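Local structure of uncharacterized protein (Pseudomonas aeruginosa, 4E72) at residues S16-P21 with A70-F75; T35-F38 with L44-I47; S105-F108 with G114-G117; I100-S105 with T188-A193; P116-I121 with Y201-L206. The protein is of unknown function but carries a DUF3298 domain and is probably exported from the cytoplasm as a lipoprotein. All blocks are in the same frame, centred on the assembly; numbering follows the deposited sequence.

Interaction 1 of 5, residues S16-P21 with A70-F75; sequences SEHLKP and AYERQF
A histidine–carboxylate hydrogen bond between H18 and E72 ties strand 12-19, the outermost strand at one side of the six-stranded mixed sheet, to helix 68-78, which packs against that sheet. H18 ND1 donates to E72 OE2 over 2.7 Å, with an N-H...O angle of 160°. The oxygen sits at the edge of the imidazole, close to its plane, where a ring N-H can point straight at it. The carboxylate, however, is not coplanar with the ring: the two planes are turned 59° apart, and ND1 approaches OE2 from above the carboxylate plane. The two side chains meet at about a right angle. Glutamate suits its place because the backbones are well separated, with H18 CA and E72 CA 8.3 Å apart; its CG stands roughly anti to the backbone N (chi1 154°) and the rest of the chain runs out extended, spanning the gap to the strand. Histidine offers a donor that needs little reach of its own. A nearby carboxylate would probably favour the protonated imidazole.

Water 1 appears to donate to E72 OE2, 2.6 Å away, and is also hydrogen-bonded to S16 OG at 2.8 Å. S16, two residues before H18, is thus linked to E72 through solvent. F75, which is buried, and E72 both touch V31 on the adjoining strand, while K20 NZ bonds to L76 O. The whole is a helix packed on a sheet, with a His-carboxylate bond and a water at the exposed border.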
# COMPACT_ATOMS: atom_id res chain seq x y z
N SER A 16 11.17 3.41 15.23
CA SER A 16 10.95 3.65 16.65
C SER A 16 9.74 2.89 17.17
O SER A 16 8.74 2.73 16.47
CB SER A 16 10.74 5.15 16.91
OG SER A 16 9.50 5.62 16.41
N GLU A 17 9.83 2.44 18.42
CA GLU A 17 8.76 1.80 19.15
C GLU A 17 8.68 2.54 20.49
O GLU A 17 9.67 2.58 21.22
CB GLU A 17 8.99 0.30 19.32
CG GLU A 17 7.86 -0.40 20.07
CD GLU A 17 7.78 -1.89 19.79
OE1 GLU A 17 8.54 -2.65 20.43
OE2 GLU A 17 6.99 -2.29 18.91
N HIS A 18 7.53 3.17 20.77
CA HIS A 18 7.36 3.93 22.00
C HIS A 18 6.15 3.46 22.78
O HIS A 18 5.07 3.21 22.23
CB HIS A 18 7.29 5.43 21.71
CG HIS A 18 8.55 6.01 21.12
ND1 HIS A 18 8.51 6.87 20.05
CD2 HIS A 18 9.84 5.85 21.50
CE1 HIS A 18 9.77 7.20 19.80
NE2 HIS A 18 10.61 6.61 20.64
N LEU A 19 6.37 3.31 24.09
CA LEU A 19 5.34 2.91 25.03
C LEU A 19 4.78 4.13 25.68
O LEU A 19 5.49 5.12 25.81
CB LEU A 19 5.92 1.96 26.11
CG LEU A 19 6.33 0.55 25.69
CD1 LEU A 19 6.75 -0.25 26.90
CD2 LEU A 19 5.20 -0.18 24.97
N LYS A 20 3.50 4.06 26.13
CA LYS A 20 2.87 5.13 26.93
C LYS A 20 3.75 5.38 28.17
O LYS A 20 4.09 4.43 28.87
CB LYS A 20 1.44 4.77 27.35
CG LYS A 20 0.74 5.84 28.18
CD LYS A 20 -0.76 5.60 28.29
CE LYS A 20 -1.46 6.62 29.17
NZ LYS A 20 -1.63 7.96 28.50
N PRO A 21 4.18 6.62 28.44
CA PRO A 21 5.03 6.86 29.62
C PRO A 21 4.36 6.49 30.96
O PRO A 21 3.16 6.74 31.16
CB PRO A 21 5.31 8.37 29.55
CG PRO A 21 5.09 8.73 28.12
CD PRO A 21 3.94 7.86 27.68
N ALA A 70 3.14 14.10 16.09
CA ALA A 70 1.89 14.58 16.66
C ALA A 70 0.90 13.40 16.79
O ALA A 70 0.22 13.30 17.80
CB ALA A 70 1.29 15.71 15.82
N TYR A 71 0.87 12.50 15.79
CA TYR A 71 -0.01 11.31 15.82
C TYR A 71 0.37 10.37 16.98
O TYR A 71 -0.51 9.92 17.71
CB TYR A 71 0.02 10.52 14.49
CG TYR A 71 -0.66 9.17 14.60
CD1 TYR A 71 -2.05 9.06 14.67
CD2 TYR A 71 0.09 7.99 14.70
CE1 TYR A 71 -2.67 7.83 14.83
CE2 TYR A 71 -0.53 6.75 14.90
CZ TYR A 71 -1.91 6.68 14.93
OH TYR A 71 -2.55 5.47 15.03
N GLU A 72 1.66 10.06 17.11
CA GLU A 72 2.19 9.18 18.15
C GLU A 72 1.83 9.71 19.55
O GLU A 72 1.28 8.98 20.36
CB GLU A 72 3.72 9.02 17.96
CG GLU A 72 4.49 8.68 19.23
CD GLU A 72 5.93 8.33 18.93
OE1 GLU A 72 6.76 9.26 18.85
OE2 GLU A 72 6.21 7.13 18.74
N ARG A 73 2.05 11.02 19.78
CA ARG A 73 1.71 11.75 21.01
C ARG A 73 0.20 11.65 21.28
O ARG A 73 -0.20 11.30 22.39
CB ARG A 73 2.19 13.21 20.88
CG ARG A 73 1.71 14.19 21.95
CD ARG A 73 2.50 15.49 21.89
NE ARG A 73 2.34 16.24 20.63
CZ ARG A 73 3.30 16.44 19.73
NH1 ARG A 73 4.51 15.93 19.91
NH2 ARG A 73 3.06 17.16 18.64
N GLN A 74 -0.64 11.97 20.26
CA GLN A 74 -2.10 11.89 20.42
C GLN A 74 -2.58 10.44 20.73
O GLN A 74 -3.35 10.26 21.67
CB GLN A 74 -2.81 12.44 19.19
CG GLN A 74 -4.33 12.55 19.40
CD GLN A 74 -5.10 12.94 18.16
OE1 GLN A 74 -4.54 13.43 17.17
NE2 GLN A 74 -6.40 12.75 18.20
N PHE A 75 -2.10 9.42 19.99
CA PHE A 75 -2.51 8.02 20.23
C PHE A 75 -2.16 7.57 21.64
O PHE A 75 -3.01 7.00 22.31
CB PHE A 75 -1.89 7.06 19.18
CG PHE A 75 -2.35 5.63 19.34
CD1 PHE A 75 -3.49 5.17 18.69
CD2 PHE A 75 -1.66 4.74 20.17
CE1 PHE A 75 -3.93 3.84 18.86
CE2 PHE A 75 -2.10 3.42 20.34
CZ PHE A 75 -3.22 2.98 19.67
O HOH W 1 7.01 5.05 17.44

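Interaction 2 of 5, residues T35-F38 with L44-I47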
# COMPACT_ATOMS: atom_id res chain seq x y z
N THR A 35 9.53 4.46 9.10
CA THR A 35 9.38 5.23 7.87
C THR A 35 10.73 5.45 7.17
O THR A 35 11.74 4.85 7.56
CB THR A 35 8.59 6.51 8.16
OG1 THR A 35 8.14 7.05 6.91
CG2 THR A 35 9.38 7.54 8.98
N LEU A 36 10.71 6.27 6.09
CA LEU A 36 11.84 6.55 5.22
C LEU A 36 12.02 8.02 4.88
O LEU A 36 11.05 8.76 4.70
CB LEU A 36 11.64 5.82 3.87
CG LEU A 36 11.55 4.31 3.83
CD1 LEU A 36 10.99 3.87 2.49
CD2 LEU A 36 12.91 3.66 4.07
N LYS A 37 13.30 8.40 4.70
CA LYS A 37 13.75 9.70 4.22
C LYS A 37 14.64 9.46 3.01
O LYS A 37 15.34 8.45 2.95
CB LYS A 37 14.47 10.49 5.32
CG LYS A 37 13.56 11.52 5.98
CD LYS A 37 14.30 12.38 6.98
CE LYS A 37 13.36 13.27 7.76
NZ LYS A 37 14.10 14.11 8.74
N PHE A 38 14.56 10.35 2.02
CA PHE A 38 15.33 10.27 0.78
C PHE A 38 16.23 11.52 0.68
O PHE A 38 15.74 12.62 0.41
CB PHE A 38 14.39 10.13 -0.44
CG PHE A 38 13.57 8.86 -0.51
CD1 PHE A 38 12.31 8.79 0.08
CD2 PHE A 38 14.03 7.75 -1.22
CE1 PHE A 38 11.54 7.62 -0.01
CE2 PHE A 38 13.26 6.58 -1.30
CZ PHE A 38 12.02 6.53 -0.71
N LEU A 44 9.89 13.60 -1.48
CA LEU A 44 9.26 12.32 -1.12
C LEU A 44 9.01 12.18 0.38
O LEU A 44 8.05 11.51 0.76
CB LEU A 44 10.12 11.14 -1.60
CG LEU A 44 9.63 10.36 -2.82
CD1 LEU A 44 10.64 9.30 -3.21
CD2 LEU A 44 8.28 9.70 -2.55
N ASP A 45 9.88 12.77 1.23
CA ASP A 45 9.76 12.67 2.70
C ASP A 45 8.33 13.10 3.19
O ASP A 45 7.69 12.25 3.83
CB ASP A 45 10.88 13.46 3.43
CG ASP A 45 12.33 13.15 3.01
OD1 ASP A 45 12.54 12.22 2.19
OD2 ASP A 45 13.26 13.84 3.51
N PRO A 46 7.76 14.31 2.87
CA PRO A 46 6.41 14.65 3.37
C PRO A 46 5.28 13.87 2.68
O PRO A 46 4.18 13.79 3.23
CB PRO A 46 6.28 16.15 3.08
CG PRO A 46 7.23 16.43 2.00
CD PRO A 46 8.36 15.46 2.14
N ILE A 47 5.55 13.33 1.47
CA ILE A 47 4.61 12.53 0.68
C ILE A 47 4.40 11.17 1.39
O ILE A 47 3.27 10.67 1.48
CB ILE A 47 5.15 12.38 -0.76
CG1 ILE A 47 4.91 13.68 -1.59
CG2 ILE A 47 4.59 11.13 -1.46
CD1 ILE A 47 5.67 13.75 -3.01
O HOH W 2 9.02 10.49 5.66
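F38 and L44 meet over the face of an aromatic ring, while D45, next along the helix, takes hold of the F38 backbone. In F38, CG lies anti to the carbonyl carbon, which swings the phenyl toward helix 44-54. L44 CD1 then stands almost directly over the ring, 3.7 Å from the F38 centroid and 13° off its normal, a CH-pi contact. L44 CB adds a touch nearer the rim, 3.6 Å from F38 CD1. L44 chi1 is -106°, off the staggered values, and with it CB and CD1 both lie on the phenyl ring. A branched aliphatic chain suits this spot, since one methyl can cover the phenyl face while the other packs elsewhere.

D45 directs its carboxylate back at the end of the strand. OD1 accepts F38 N over 2.8 Å at an N-H...O angle of 166°; the donor comes in on the syn side, somewhat out of the carboxylate plane. The other oxygen, OD2, rests against the aliphatic part of K37, 3.4 Å from its CG. The lysine then leads away, and K37 NZ ends 5.3 Å from D45 OD2: opposite charges not in contact, which may still attract weakly. Water 2 donates to both L36 O and D45 O, joining the two backbones.

Strand 30-37 pairs with strand 12-19 through K37 and E12. F38 also touches V91 of strand 84-95, while T35 meets V48 and L52 of helix 44-54, so the first turns of that helix lie against strand 30-37.

Interaction 3 of 5, residues S105-F108 with G114-G117; sequences SYLF and GMPG
L107 and M115 face each other as a hydrogen-bonded pair in the beta hairpin of strands 98-108 and 115-124, as do S105 and G117; Y106 and P116 form the non-hydrogen-bonded pair between them. L107 N gives to M115 O at 3.0 Å and M115 N returns to L107 O at 2.6 Å, while S105 and G117 exchange two like bonds. P116 lacks an N-H, but in the non-hydrogen-bonded pair no bond across this hairpin is lost; its CA instead makes a CA-H...O contact of 3.3 Å with S105 O.

Van der Waals contacts follow. L107 and the selenomethionine M115 lie side by side; the bent chain puts M115 CE 3.3 Å from L107 O, with L107 CG looser at 4.2 Å. On the opposite face Y106, its CG anti to the backbone N (chi1 -179°), extends along the hairpin until Y106 CZ is 3.5 Å from G114 CA. Glycine, having no CB, permits this. F108 CD1 brings a ring edge to G114 N.

Water 3 donates to M115 O (2.7 Å) and is hydrogen-bonded to S105 OG. With two donors on M115 O, this peptide is probably held more by polar bonds than by the loose side-chain contacts.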
# COMPACT_ATOMS: atom_id res chain seq x y z
N SER A 105 -0.06 -0.76 7.79
CA SER A 105 -0.58 -0.28 9.06
C SER A 105 -1.24 -1.43 9.78
O SER A 105 -1.74 -2.38 9.15
CB SER A 105 -1.56 0.88 8.85
OG SER A 105 -2.70 0.47 8.12
N TYR A 106 -1.24 -1.35 11.11
CA TYR A 106 -1.91 -2.28 11.99
C TYR A 106 -2.43 -1.52 13.21
O TYR A 106 -1.65 -0.97 13.99
CB TYR A 106 -1.01 -3.47 12.38
CG TYR A 106 -1.74 -4.44 13.28
CD1 TYR A 106 -2.61 -5.39 12.76
CD2 TYR A 106 -1.60 -4.37 14.66
CE1 TYR A 106 -3.32 -6.26 13.59
CE2 TYR A 106 -2.32 -5.22 15.51
CZ TYR A 106 -3.17 -6.17 14.96
OH TYR A 106 -3.83 -7.02 15.81
N LEU A 107 -3.76 -1.47 13.37
CA LEU A 107 -4.39 -0.78 14.49
C LEU A 107 -5.20 -1.76 15.38
O LEU A 107 -6.06 -2.49 14.89
CB LEU A 107 -5.30 0.37 13.96
CG LEU A 107 -6.06 1.19 15.03
CD1 LEU A 107 -5.11 1.97 15.93
CD2 LEU A 107 -7.04 2.17 14.38
N PHE A 108 -4.91 -1.78 16.68
CA PHE A 108 -5.67 -2.61 17.62
C PHE A 108 -6.26 -1.72 18.72
O PHE A 108 -5.51 -1.05 19.43
CB PHE A 108 -4.82 -3.76 18.19
CG PHE A 108 -5.62 -4.60 19.16
CD1 PHE A 108 -6.58 -5.51 18.70
CD2 PHE A 108 -5.50 -4.40 20.53
CE1 PHE A 108 -7.37 -6.23 19.61
CE2 PHE A 108 -6.29 -5.13 21.44
CZ PHE A 108 -7.21 -6.05 20.96
N GLY A 114 -7.20 -6.94 15.43
CA GLY A 114 -6.66 -5.70 14.89
C GLY A 114 -7.16 -5.38 13.50
O GLY A 114 -7.81 -6.21 12.86
N MSE A 115 -6.85 -4.17 13.03
CA MSE A 115 -7.25 -3.66 11.72
C MSE A 115 -6.05 -3.39 10.82
O MSE A 115 -5.37 -2.38 11.00
CB MSE A 115 -8.09 -2.38 11.88
CG MSE A 115 -9.34 -2.63 12.67
SE MSE A 115 -9.98 -1.11 13.70
CE MSE A 115 -9.18 -1.54 15.40
N PRO A 116 -5.78 -4.27 9.83
CA PRO A 116 -4.65 -4.01 8.91
C PRO A 116 -5.01 -3.07 7.75
O PRO A 116 -6.16 -3.01 7.30
CB PRO A 116 -4.30 -5.40 8.39
CG PRO A 116 -5.61 -6.15 8.39
CD PRO A 116 -6.49 -5.51 9.46
N GLY A 117 -4.01 -2.34 7.26
CA GLY A 117 -4.11 -1.48 6.10
C GLY A 117 -2.90 -1.66 5.20
O GLY A 117 -1.80 -1.96 5.67
O HOH W 3 -4.88 0.15 10.18

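Interaction 4 of 5, residues I100-S105 with T188-A193; sequences IIELSS and TLKYDA
E102 and K190 join by the ends of their side chains alone. E102 OE2 lies 3.5 Å from K190 NZ, a salt bridge on the long side, and slightly nearer, 3.3 Å, to K190 CE. No hydrogen bond crosses here; the attraction is probably charge-based and weakened by the length. The chains cross at about a right angle. E102 leaves its strand with CG anti to the backbone N (chi1 -158°) and runs out extended. K190 bends at chi2 and chi3, 92° and 119°, which puts NZ in reach of both E205 and E102. Two long side chains suit backbones so far apart, E102 CA and K190 CA being separated by 10.2 Å.

The bridge spans two sheets: E102 belongs to strand 98-108 of the six-stranded mixed sheet, and K190 to strand 187-190, the middle of a three-stranded antiparallel sheet.

E102 OE1 pairs with R92 NH1 of strand 84-95, and K190 NZ with E205 OE2 of strand 205-208. R92 NH1 reaches E205 OE2 as well: E102, R92, E205 and K190 form a ring of alternating charge, with K207 also on E205. F120 of strand 115-124 lies against the aliphatic parts of both E102 and K190.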
# COMPACT_ATOMS: atom_id res chain seq x y z
N ILE A 100 8.70 2.59 -6.01
CA ILE A 100 7.45 1.97 -5.58
C ILE A 100 7.55 1.76 -4.08
O ILE A 100 8.35 0.97 -3.62
CB ILE A 100 7.06 0.67 -6.34
CG1 ILE A 100 7.27 0.73 -7.86
CG2 ILE A 100 5.64 0.17 -5.91
CD1 ILE A 100 6.66 1.90 -8.66
N ILE A 101 6.80 2.56 -3.32
CA ILE A 101 6.77 2.51 -1.86
C ILE A 101 5.54 1.75 -1.43
O ILE A 101 4.43 2.07 -1.88
CB ILE A 101 6.82 3.94 -1.23
CG1 ILE A 101 8.16 4.64 -1.59
CG2 ILE A 101 6.63 3.87 0.30
CD1 ILE A 101 8.16 6.12 -1.46
N GLU A 102 5.74 0.71 -0.60
CA GLU A 102 4.65 -0.08 -0.02
C GLU A 102 4.40 0.38 1.41
O GLU A 102 5.35 0.52 2.20
CB GLU A 102 4.92 -1.59 -0.08
CG GLU A 102 3.62 -2.37 0.02
CD GLU A 102 3.65 -3.88 -0.05
OE1 GLU A 102 4.50 -4.45 -0.78
OE2 GLU A 102 2.76 -4.50 0.57
N LEU A 103 3.11 0.61 1.74
CA LEU A 103 2.64 1.10 3.04
C LEU A 103 1.86 0.03 3.79
O LEU A 103 1.03 -0.64 3.21
CB LEU A 103 1.74 2.33 2.84
CG LEU A 103 2.26 3.41 1.88
CD1 LEU A 103 1.12 4.19 1.31
CD2 LEU A 103 3.27 4.33 2.56
N SER A 104 2.14 -0.10 5.11
CA SER A 104 1.50 -1.05 6.03
C SER A 104 1.08 -0.36 7.28
O SER A 104 1.82 0.47 7.81
CB SER A 104 2.44 -2.19 6.42
OG SER A 104 3.01 -2.85 5.30
N SER A 105 -0.06 -0.76 7.79
CA SER A 105 -0.58 -0.28 9.06
C SER A 105 -1.24 -1.43 9.78
O SER A 105 -1.74 -2.38 9.15
CB SER A 105 -1.56 0.88 8.85
OG SER A 105 -2.70 0.47 8.12
N THR A 188 0.92 -4.85 -10.31
CA THR A 188 0.38 -5.47 -9.08
C THR A 188 -0.89 -4.75 -8.60
O THR A 188 -0.87 -3.52 -8.44
CB THR A 188 1.44 -5.50 -7.97
OG1 THR A 188 2.56 -6.24 -8.44
CG2 THR A 188 0.93 -6.13 -6.65
N LEU A 189 -1.97 -5.51 -8.37
CA LEU A 189 -3.21 -5.03 -7.75
C LEU A 189 -3.28 -5.66 -6.38
O LEU A 189 -3.41 -6.89 -6.26
CB LEU A 189 -4.51 -5.33 -8.52
CG LEU A 189 -4.65 -4.96 -9.99
CD1 LEU A 189 -6.11 -5.01 -10.39
CD2 LEU A 189 -4.15 -3.59 -10.27
N LYS A 190 -3.15 -4.84 -5.34
CA LYS A 190 -3.15 -5.31 -3.96
C LYS A 190 -4.48 -4.95 -3.29
O LYS A 190 -4.93 -3.81 -3.35
CB LYS A 190 -1.95 -4.72 -3.21
CG LYS A 190 -1.94 -4.99 -1.72
CD LYS A 190 -1.19 -6.22 -1.38
CE LYS A 190 -0.02 -5.92 -0.48
NZ LYS A 190 0.62 -7.18 -0.03
N TYR A 191 -5.10 -5.95 -2.64
CA TYR A 191 -6.41 -5.84 -2.01
C TYR A 191 -6.34 -5.76 -0.51
O TYR A 191 -5.55 -6.45 0.13
CB TYR A 191 -7.31 -7.02 -2.43
CG TYR A 191 -7.81 -6.80 -3.83
CD1 TYR A 191 -6.96 -6.92 -4.93
CD2 TYR A 191 -9.11 -6.34 -4.06
CE1 TYR A 191 -7.39 -6.64 -6.22
CE2 TYR A 191 -9.55 -6.05 -5.35
CZ TYR A 191 -8.68 -6.17 -6.42
OH TYR A 191 -9.09 -5.83 -7.70
N ASP A 192 -7.22 -4.94 0.05
CA ASP A 192 -7.38 -4.85 1.48
C ASP A 192 -7.93 -6.18 1.95
O ASP A 192 -8.62 -6.87 1.19
CB ASP A 192 -8.33 -3.69 1.85
CG ASP A 192 -7.63 -2.33 1.81
OD1 ASP A 192 -6.56 -2.18 2.46
OD2 ASP A 192 -8.19 -1.39 1.18
N ALA A 193 -7.61 -6.55 3.18
CA ALA A 193 -8.14 -7.76 3.80
C ALA A 193 -9.68 -7.68 3.79
O ALA A 193 -10.22 -6.58 3.91
CB ALA A 193 -7.62 -7.88 5.22

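Interaction 5 of 5, residues P116-I121 with Y201-L206; sequences PGRGFI and YAHPEL
H203 carries R118 on one face of its imidazole and P116 at the edge. R118 CG stands over the middle of the ring, 3.5 Å from the centroid and only 3° off the normal, a CH-pi contact; P116 CB comes to the ring edge, near its plane, 3.9 Å from H203 CE1. The guanidinium has a face of its own in use, for H203 CE1 lies over its centre, 3.5 Å from R118 CZ. The two planes are 41° apart, and the guanidinium, inclined to the ring, lies past its ND1-CE1 edge. This joins strand 115-124 of the six-stranded mixed sheet to the loop that leads into strand 205-208 of the small antiparallel sheet.

R118 can use two parts of its chain at once because it bends at chi2 (-71°): CG meets the ring centre, then NE, CZ and the terminal nitrogens bend past the side of the same imidazole. Arginine suits this role, offering a methylene for one flat face and a flat group for the ring's side. H203, whose flat ring offers faces and an edge, also touches K190 of strand 187-190. Its NE2 is buried by this contact without a polar partner, beside the apolar P116.

A bond from its own strand probably helps hold the guanidinium: R118 NH1 donates in the guanidinium plane to G117 O, 3.0 Å away.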
# COMPACT_ATOMS: atom_id res chain seq x y z
N PRO A 116 -5.78 -4.27 9.83
CA PRO A 116 -4.65 -4.01 8.91
C PRO A 116 -5.01 -3.07 7.75
O PRO A 116 -6.16 -3.01 7.30
CB PRO A 116 -4.30 -5.40 8.39
CG PRO A 116 -5.61 -6.15 8.39
CD PRO A 116 -6.49 -5.51 9.46
N GLY A 117 -4.01 -2.34 7.26
CA GLY A 117 -4.11 -1.48 6.10
C GLY A 117 -2.90 -1.66 5.20
O GLY A 117 -1.80 -1.96 5.67
N ARG A 118 -3.09 -1.47 3.89
CA ARG A 118 -2.02 -1.54 2.87
C ARG A 118 -2.23 -0.43 1.91
O ARG A 118 -3.35 0.04 1.78
CB ARG A 118 -1.95 -2.90 2.12
CG ARG A 118 -1.53 -4.09 2.95
CD ARG A 118 -0.06 -4.10 3.36
NE ARG A 118 0.28 -5.33 4.08
CZ ARG A 118 0.00 -5.58 5.36
NH1 ARG A 118 -0.63 -4.67 6.11
NH2 ARG A 118 0.34 -6.74 5.90
N GLY A 119 -1.16 -0.01 1.25
CA GLY A 119 -1.19 1.07 0.26
C GLY A 119 0.08 1.11 -0.58
O GLY A 119 1.10 0.48 -0.26
N PHE A 120 0.01 1.84 -1.69
CA PHE A 120 1.17 2.03 -2.56
C PHE A 120 1.39 3.51 -2.83
O PHE A 120 0.44 4.30 -2.82
CB PHE A 120 1.01 1.30 -3.90
CG PHE A 120 1.06 -0.20 -3.88
CD1 PHE A 120 2.16 -0.87 -3.35
CD2 PHE A 120 0.06 -0.95 -4.49
CE1 PHE A 120 2.23 -2.28 -3.36
CE2 PHE A 120 0.13 -2.35 -4.51
CZ PHE A 120 1.20 -3.01 -3.94
N ILE A 121 2.64 3.87 -3.08
CA ILE A 121 3.06 5.15 -3.63
C ILE A 121 3.84 4.80 -4.90
O ILE A 121 4.77 4.00 -4.84
CB ILE A 121 3.88 6.05 -2.66
CG1 ILE A 121 3.15 6.32 -1.33
CG2 ILE A 121 4.31 7.36 -3.38
CD1 ILE A 121 4.04 6.98 -0.22
N TYR A 201 -6.68 -15.26 3.73
CA TYR A 201 -5.96 -15.02 2.46
C TYR A 201 -5.12 -13.73 2.51
O TYR A 201 -4.50 -13.36 1.52
CB TYR A 201 -6.94 -14.98 1.27
CG TYR A 201 -7.54 -16.33 0.94
CD1 TYR A 201 -8.63 -16.82 1.67
CD2 TYR A 201 -7.01 -17.13 -0.06
CE1 TYR A 201 -9.17 -18.08 1.40
CE2 TYR A 201 -7.53 -18.40 -0.33
CZ TYR A 201 -8.62 -18.86 0.40
OH TYR A 201 -9.16 -20.10 0.12
N ALA A 202 -5.12 -13.04 3.68
CA ALA A 202 -4.38 -11.80 3.96
C ALA A 202 -4.73 -10.69 2.94
O ALA A 202 -5.90 -10.32 2.81
CB ALA A 202 -2.88 -12.06 4.00
N HIS A 203 -3.72 -10.20 2.20
CA HIS A 203 -3.88 -9.12 1.23
C HIS A 203 -3.63 -9.67 -0.17
O HIS A 203 -2.47 -9.69 -0.59
CB HIS A 203 -2.93 -7.97 1.59
CG HIS A 203 -3.30 -7.30 2.88
ND1 HIS A 203 -2.57 -7.51 4.04
CD2 HIS A 203 -4.34 -6.48 3.16
CE1 HIS A 203 -3.20 -6.83 4.98
NE2 HIS A 203 -4.24 -6.16 4.49
N PRO A 204 -4.69 -10.18 -0.88
CA PRO A 204 -4.45 -10.79 -2.20
C PRO A 204 -3.78 -9.84 -3.19
O PRO A 204 -4.07 -8.64 -3.23
CB PRO A 204 -5.86 -11.18 -2.68
CG PRO A 204 -6.69 -11.26 -1.45
CD PRO A 204 -6.11 -10.25 -0.50
N GLU A 205 -2.85 -10.41 -3.97
CA GLU A 205 -2.13 -9.69 -5.02
C GLU A 205 -2.45 -10.27 -6.37
O GLU A 205 -2.16 -11.44 -6.63
CB GLU A 205 -0.60 -9.70 -4.80
CG GLU A 205 -0.13 -8.71 -3.75
CD GLU A 205 1.37 -8.54 -3.59
OE1 GLU A 205 2.14 -9.00 -4.47
OE2 GLU A 205 1.79 -7.91 -2.59
N LEU A 206 -3.08 -9.43 -7.21
CA LEU A 206 -3.42 -9.76 -8.59
C LEU A 206 -2.30 -9.24 -9.47
O LEU A 206 -1.77 -8.15 -9.20
CB LEU A 206 -4.77 -9.13 -8.98
CG LEU A 206 -6.02 -10.03 -8.93
CD1 LEU A 206 -6.23 -10.66 -7.56
CD2 LEU A 206 -7.24 -9.23 -9.32

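Overall arrangement
All five interactions reach the six-stranded sheet, from its outer strand 12-19 inward. Interactions 1 and 2 fasten successive helices to it, their centres about 19 Å apart. Interaction 1 meets the hairpin of interaction 3 where F75 CE1 packs on L107 CD1 (3.7 Å), and interaction 2 meets strand 98-108 where L44 CD2 touches I101 CD1, also at 3.7 Å. Interactions 4 and 5, with centres about 4 Å apart, bridge to the smaller sheet; their segments pair within both sheets through probable hydrogen bonds, I101 O to I121 N at 2.8 Å and L189 O to L206 N at 2.7 Å. Interaction 3 shares S105 with interaction 4, and P116 and G117 with interaction 5.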